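ORF10 (Moritella marina, PDB 6RIW) probably elongates acyl chains in polyunsaturated fatty acid synthesis, this piece of the longer PfaC protein being its ketosynthase–chain length factor didomain. Local coordinates at residues 575-583 / 668-679. Numbering follows the deposited sequence.
Sequences NVAVLVAMG and SVYRCVELAENL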
ATOM      1  N   ASN A 575      20.391  -0.430 -12.184  1.00 18.66           N
ATOM      2  CA  ASN A 575      19.983  -0.212 -10.799  1.00 20.05           C
ATOM      3  C   ASN A 575      19.070   1.009 -10.815  1.00 16.99           C
ATOM      4  O   ASN A 575      19.518   2.138 -10.652  1.00 18.77           O
ATOM      5  CB  ASN A 575      21.211   0.001  -9.915  1.00 21.83           C
ATOM      6  CG  ASN A 575      20.870   0.148  -8.427  1.00 20.60           C
ATOM      7  OD1 ASN A 575      19.710   0.055  -8.022  1.00 20.90           O
ATOM      8  ND2 ASN A 575      21.893   0.381  -7.609  1.00 21.80           N
ATOM      9  N   VAL A 576      17.790   0.779 -11.092  1.00 15.94           N
ATOM     10  CA  VAL A 576      16.778   1.831 -11.169  1.00 16.57           C
ATOM     11  C   VAL A 576      15.656   1.455 -10.222  1.00 16.09           C
ATOM     12  O   VAL A 576      15.238   0.288 -10.183  1.00 15.53           O
ATOM     13  CB  VAL A 576      16.243   2.006 -12.604  1.00 14.62           C
ATOM     14  CG1 VAL A 576      14.951   2.880 -12.661  1.00 12.67           C
ATOM     15  CG2 VAL A 576      17.313   2.624 -13.482  1.00 15.83           C
ATOM     16  N   ALA A 577      15.163   2.440  -9.467  1.00 13.79           N
ATOM     17  CA  ALA A 577      14.046   2.239  -8.546  1.00 14.65           C
ATOM     18  C   ALA A 577      12.713   2.647  -9.179  1.00 15.18           C
ATOM     19  O   ALA A 577      12.647   3.530 -10.037  1.00 11.51           O
ATOM     20  CB  ALA A 577      14.264   3.028  -7.254  1.00 12.03           C
ATOM     21  N   VAL A 578      11.641   1.982  -8.750  1.00 13.52           N
ATOM     22  CA  VAL A 578      10.291   2.276  -9.228  1.00 12.49           C
ATOM     23  C   VAL A 578       9.423   2.536  -8.002  1.00 15.05           C
ATOM     24  O   VAL A 578       9.265   1.646  -7.155  1.00 15.77           O
ATOM     25  CB  VAL A 578       9.711   1.127 -10.071  1.00 14.58           C
ATOM     26  CG1 VAL A 578       8.322   1.482 -10.597  1.00 13.51           C
ATOM     27  CG2 VAL A 578      10.628   0.788 -11.279  1.00 14.52           C
ATOM     28  N   LEU A 579       8.903   3.758  -7.874  1.00 11.90           N
ATOM     29  CA  LEU A 579       8.027   4.117  -6.770  1.00 11.11           C
ATOM     30  C   LEU A 579       6.651   4.397  -7.345  1.00 12.96           C
ATOM     31  O   LEU A 579       6.528   5.184  -8.287  1.00 15.45           O
ATOM     32  CB  LEU A 579       8.546   5.360  -6.028  1.00 11.66           C
ATOM     33  CG  LEU A 579      10.016   5.344  -5.594  1.00 14.83           C
ATOM     34  CD1 LEU A 579      10.330   6.653  -4.920  1.00 11.47           C
ATOM     35  CD2 LEU A 579      10.293   4.180  -4.631  1.00 14.78           C
ATOM     36  N   VAL A 580       5.619   3.743  -6.816  1.00 10.88           N
ATOM     37  CA  VAL A 580       4.269   3.968  -7.332  1.00 10.08           C
ATOM     38  C   VAL A 580       3.439   4.634  -6.235  1.00 11.15           C
ATOM     39  O   VAL A 580       3.132   4.012  -5.213  1.00 10.61           O
ATOM     40  CB  VAL A 580       3.615   2.665  -7.806  1.00 13.18           C
ATOM     41  CG1 VAL A 580       2.199   2.936  -8.318  1.00 12.31           C
ATOM     42  CG2 VAL A 580       4.474   2.012  -8.908  1.00 15.87           C
ATOM     43  N   ALA A 581       3.053   5.884  -6.466  1.00  9.89           N
ATOM     44  CA  ALA A 581       2.129   6.590  -5.591  1.00  9.88           C
ATOM     45  C   ALA A 581       0.710   6.108  -5.855  1.00 12.74           C
ATOM     46  O   ALA A 581       0.239   6.145  -6.994  1.00 11.10           O
ATOM     47  CB  ALA A 581       2.234   8.098  -5.824  1.00 10.73           C
ATOM     48  N   MET A 582       0.033   5.629  -4.818  1.00 12.58           N
ATOM     49  CA  MET A 582      -1.291   5.064  -5.031  1.00 12.76           C
ATOM     50  C   MET A 582      -1.971   4.935  -3.680  1.00 13.10           C
ATOM     51  O   MET A 582      -1.346   5.100  -2.630  1.00 12.82           O
ATOM     52  CB  MET A 582      -1.204   3.706  -5.745  1.00 13.82           C
ATOM     53  CG  MET A 582      -0.246   2.706  -5.048  1.00 12.94           C
ATOM     54  SD  MET A 582      -0.973   1.882  -3.586  1.00 19.72           S
ATOM     55  CE  MET A 582      -1.901   0.549  -4.410  1.00 16.25           C
ATOM     56  N   GLY A 583      -3.280   4.701  -3.727  1.00 13.63           N
ATOM     57  CA  GLY A 583      -4.024   4.150  -2.617  1.00 16.79           C
ATOM     58  C   GLY A 583      -4.743   2.906  -3.119  1.00 17.87           C
ATOM     59  O   GLY A 583      -4.610   2.521  -4.287  1.00 16.02           O
ATOM     60  N   SER A 668       0.733  11.510  -1.681  1.00 10.23           N
ATOM     61  CA  SER A 668       1.521  10.333  -2.045  1.00 10.87           C
ATOM     62  C   SER A 668       2.680  10.675  -2.988  1.00 10.19           C
ATOM     63  O   SER A 668       3.817  10.236  -2.777  1.00 11.50           O
ATOM     64  CB  SER A 668       0.616   9.291  -2.708  1.00  9.41           C
ATOM     65  OG  SER A 668      -0.345   8.766  -1.801  1.00  9.30           O
ATOM     66  N   VAL A 669       2.403  11.425  -4.057  1.00 11.32           N
ATOM     67  CA  VAL A 669       3.447  11.717  -5.042  1.00  9.18           C
ATOM     68  C   VAL A 669       4.540  12.593  -4.442  1.00 11.29           C
ATOM     69  O   VAL A 669       5.731  12.393  -4.716  1.00 10.79           O
ATOM     70  CB  VAL A 669       2.842  12.368  -6.299  1.00 10.32           C
ATOM     71  CG1 VAL A 669       3.976  12.916  -7.217  1.00 11.94           C
ATOM     72  CG2 VAL A 669       1.992  11.357  -7.078  1.00  9.89           C
ATOM     73  N   TYR A 670       4.171  13.583  -3.623  1.00 11.11           N
ATOM     74  CA  TYR A 670       5.198  14.441  -3.035  1.00 10.69           C
ATOM     75  C   TYR A 670       6.064  13.681  -2.029  1.00 12.03           C
ATOM     76  O   TYR A 670       7.268  13.941  -1.937  1.00 12.74           O
ATOM     77  CB  TYR A 670       4.532  15.681  -2.404  1.00 12.20           C
ATOM     78  CG  TYR A 670       3.683  16.477  -3.391  1.00 11.34           C
ATOM     79  CD1 TYR A 670       4.045  16.577  -4.725  1.00 13.95           C
ATOM     80  CD2 TYR A 670       2.507  17.109  -2.989  1.00 13.56           C
ATOM     81  CE1 TYR A 670       3.269  17.298  -5.645  1.00 12.01           C
ATOM     82  CE2 TYR A 670       1.723  17.835  -3.905  1.00 16.86           C
ATOM     83  CZ  TYR A 670       2.117  17.926  -5.219  1.00 14.49           C
ATOM     84  OH  TYR A 670       1.336  18.644  -6.114  1.00 15.53           O
ATOM     85  N   ARG A 671       5.499  12.716  -1.292  1.00 10.90           N
ATOM     86  CA  ARG A 671       6.359  11.859  -0.477  1.00 10.26           C
ATOM     87  C   ARG A 671       7.298  11.007  -1.338  1.00 11.15           C
ATOM     88  O   ARG A 671       8.418  10.706  -0.905  1.00 12.04           O
ATOM     89  CB  ARG A 671       5.530  10.963   0.448  1.00 12.70           C
ATOM     90  CG  ARG A 671       4.766  11.723   1.556  1.00 12.97           C
ATOM     91  CD  ARG A 671       5.689  12.320   2.640  1.00 17.36           C
ATOM     92  NE  ARG A 671       4.908  12.988   3.692  1.00 17.24           N
ATOM     93  CZ  ARG A 671       5.437  13.758   4.647  1.00 21.73           C
ATOM     94  NH1 ARG A 671       4.645  14.317   5.563  1.00 18.20           N
ATOM     95  NH2 ARG A 671       6.756  13.964   4.697  1.00 18.59           N
ATOM     96  N   CYS A 672       6.867  10.594  -2.536  1.00 12.03           N
ATOM     97  CA  CYS A 672       7.771   9.879  -3.446  1.00 11.59           C
ATOM     98  C   CYS A 672       8.915  10.767  -3.904  1.00 11.48           C
ATOM     99  O   CYS A 672      10.052  10.300  -4.069  1.00 12.38           O
ATOM    100  CB  CYS A 672       7.012   9.374  -4.679  1.00 10.61           C
ATOM    101  SG  CYS A 672       5.917   7.971  -4.368  1.00 13.57           S
ATOM    102  N   VAL A 673       8.626  12.035  -4.193  1.00 11.04           N
ATOM    103  CA  VAL A 673       9.697  12.951  -4.588  1.00 11.26           C
ATOM    104  C   VAL A 673      10.740  13.048  -3.476  1.00 13.83           C
ATOM    105  O   VAL A 673      11.952  12.967  -3.717  1.00 12.57           O
ATOM    106  CB  VAL A 673       9.099  14.322  -4.946  1.00 10.56           C
ATOM    107  CG1 VAL A 673      10.200  15.357  -5.194  1.00 12.41           C
ATOM    108  CG2 VAL A 673       8.154  14.198  -6.167  1.00 12.39           C
ATOM    109  N   GLU A 674      10.274  13.222  -2.230  1.00 13.29           N
ATOM    110  CA  GLU A 674      11.163  13.263  -1.069  1.00 12.46           C
ATOM    111  C   GLU A 674      11.951  11.969  -0.925  1.00 15.11           C
ATOM    112  O   GLU A 674      13.164  11.991  -0.672  1.00 15.84           O
ATOM    113  CB  GLU A 674      10.346  13.519   0.196  1.00 15.02           C
ATOM    114  CG  GLU A 674      11.129  13.430   1.517  1.00 21.17           C
ATOM    115  CD  GLU A 674      10.250  13.788   2.735  1.00 24.10           C
ATOM    116  OE1 GLU A 674       9.171  13.161   2.948  1.00 23.28           O
ATOM    117  OE2 GLU A 674      10.634  14.717   3.466  1.00 25.24           O
ATOM    118  N   LEU A 675      11.286  10.834  -1.098  1.00 12.75           N
ATOM    119  CA  LEU A 675      11.981   9.543  -1.036  1.00 12.88           C
ATOM    120  C   LEU A 675      13.011   9.399  -2.157  1.00 14.72           C
ATOM    121  O   LEU A 675      14.139   8.930  -1.921  1.00 13.95           O
ATOM    122  CB  LEU A 675      10.954   8.405  -1.095  1.00 12.19           C
ATOM    123  CG  LEU A 675      11.480   6.962  -1.089  1.00 12.76           C
ATOM    124  CD1 LEU A 675      12.438   6.758   0.086  1.00 15.46           C
ATOM    125  CD2 LEU A 675      10.278   5.991  -1.000  1.00 15.27           C
ATOM    126  N   ALA A 676      12.648   9.782  -3.385  1.00 11.75           N
ATOM    127  CA  ALA A 676      13.604   9.676  -4.489  1.00 13.28           C
ATOM    128  C   ALA A 676      14.873  10.483  -4.192  1.00 15.42           C
ATOM    129  O   ALA A 676      15.997   9.995  -4.388  1.00 13.60           O
ATOM    130  CB  ALA A 676      12.956  10.133  -5.793  1.00 13.15           C
ATOM    131  N   GLU A 677      14.711  11.714  -3.699  1.00 13.63           N
ATOM    132  CA  GLU A 677      15.878  12.490  -3.262  1.00 16.35           C
ATOM    133  C   GLU A 677      16.715  11.689  -2.264  1.00 16.54           C
ATOM    134  O   GLU A 677      17.945  11.591  -2.377  1.00 14.88           O
ATOM    135  CB  GLU A 677      15.426  13.814  -2.636  1.00 15.60           C
ATOM    136  CG  GLU A 677      16.583  14.668  -2.137  1.00 23.26           C
ATOM    137  CD  GLU A 677      16.169  15.782  -1.182  1.00 34.27           C
ATOM    138  OE1 GLU A 677      16.013  15.505   0.036  1.00 32.89           O
ATOM    139  OE2 GLU A 677      16.036  16.943  -1.645  1.00 33.64           O
ATOM    140  N   ASN A 678      16.052  11.074  -1.293  1.00 15.85           N
ATOM    141  CA  ASN A 678      16.794  10.359  -0.270  1.00 15.03           C
ATOM    142  C   ASN A 678      17.494   9.139  -0.853  1.00 16.95           C
ATOM    143  O   ASN A 678      18.610   8.797  -0.432  1.00 17.82           O
ATOM    144  CB  ASN A 678      15.857   9.959   0.859  1.00 16.97           C
ATOM    145  CG  ASN A 678      16.501  10.089   2.186  1.00 21.43           C
ATOM    146  OD1 ASN A 678      16.550  11.183   2.765  1.00 21.91           O
ATOM    147  ND2 ASN A 678      17.020   8.978   2.690  1.00 19.41           N
ATOM    148  N   LEU A 679      16.864   8.475  -1.833  1.00 12.05           N
ATOM    149  CA  LEU A 679      17.495   7.306  -2.443  1.00 16.33           C
ATOM    150  C   LEU A 679      18.799   7.681  -3.148  1.00 16.55           C
ATOM    151  O   LEU A 679      19.785   6.933  -3.104  1.00 16.63           O
ATOM    152  CB  LEU A 679      16.524   6.630  -3.416  1.00 14.55           C
ATOM    153  CG  LEU A 679      15.372   5.837  -2.772  1.00 13.29           C
ATOM    154  CD1 LEU A 679      14.463   5.263  -3.859  1.00 17.01           C
ATOM    155  CD2 LEU A 679      15.872   4.705  -1.873  1.00 18.77           C
TER
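Leu579 reaches from strand 576-581 onto helix 668-679, its CD1 lying 3.8 Å from Cys672 O and 4.0 Å from Leu675 CD2. With CG beside the backbone N (chi1 -50°) and the chain extended beyond it, CD1 meets both this backbone carbonyl and Leu675, CD2 also lies against Leu675 CD2, and the two leucines pass each other at a slant. Behind these branches, Leu579 CB sits 4.1 Å from Cys672 SG. Two small residues flank the leucine on the same strand face. Ala581 CB rests on the first turn of the helix, 3.5 Å from Val669 CG2 and 3.7 Å from Ser668 CB, and also touches Cys672 SG. Ala577 CB meets Leu679 CD1 at 4.1 Å, where the helix lies over the earlier part of the strand. The short segments run nearly antiparallel, at 158°, with their axes 7.9 Å apart at closest approach. The backbones come closest at Ala581, its CA 5.2 Å from Ser668 CA, while Leu579 and Leu679 span the wider gap farther along. Cys672 and Leu675 also rest on Val662 of the neighbouring parallel strand 659-663, so the helix covers more than one strand. Val578 and Val580 point away and pack on helix 642-653, placing the strand between two helical layers, consistent with the layered thiolase fold of this second ketosynthase-like half. Ser668 OG is hydrogen-bonded to Ala664 N and Glu665 O, just before the helix, which satisfies this buried hydroxyl. No hydrogen bond crosses between the two segments: methyl groups and one cysteine sulfur, all on buried residues, make most of the contact, so van der Waals packing and the exclusion of water probably account for its cohesion.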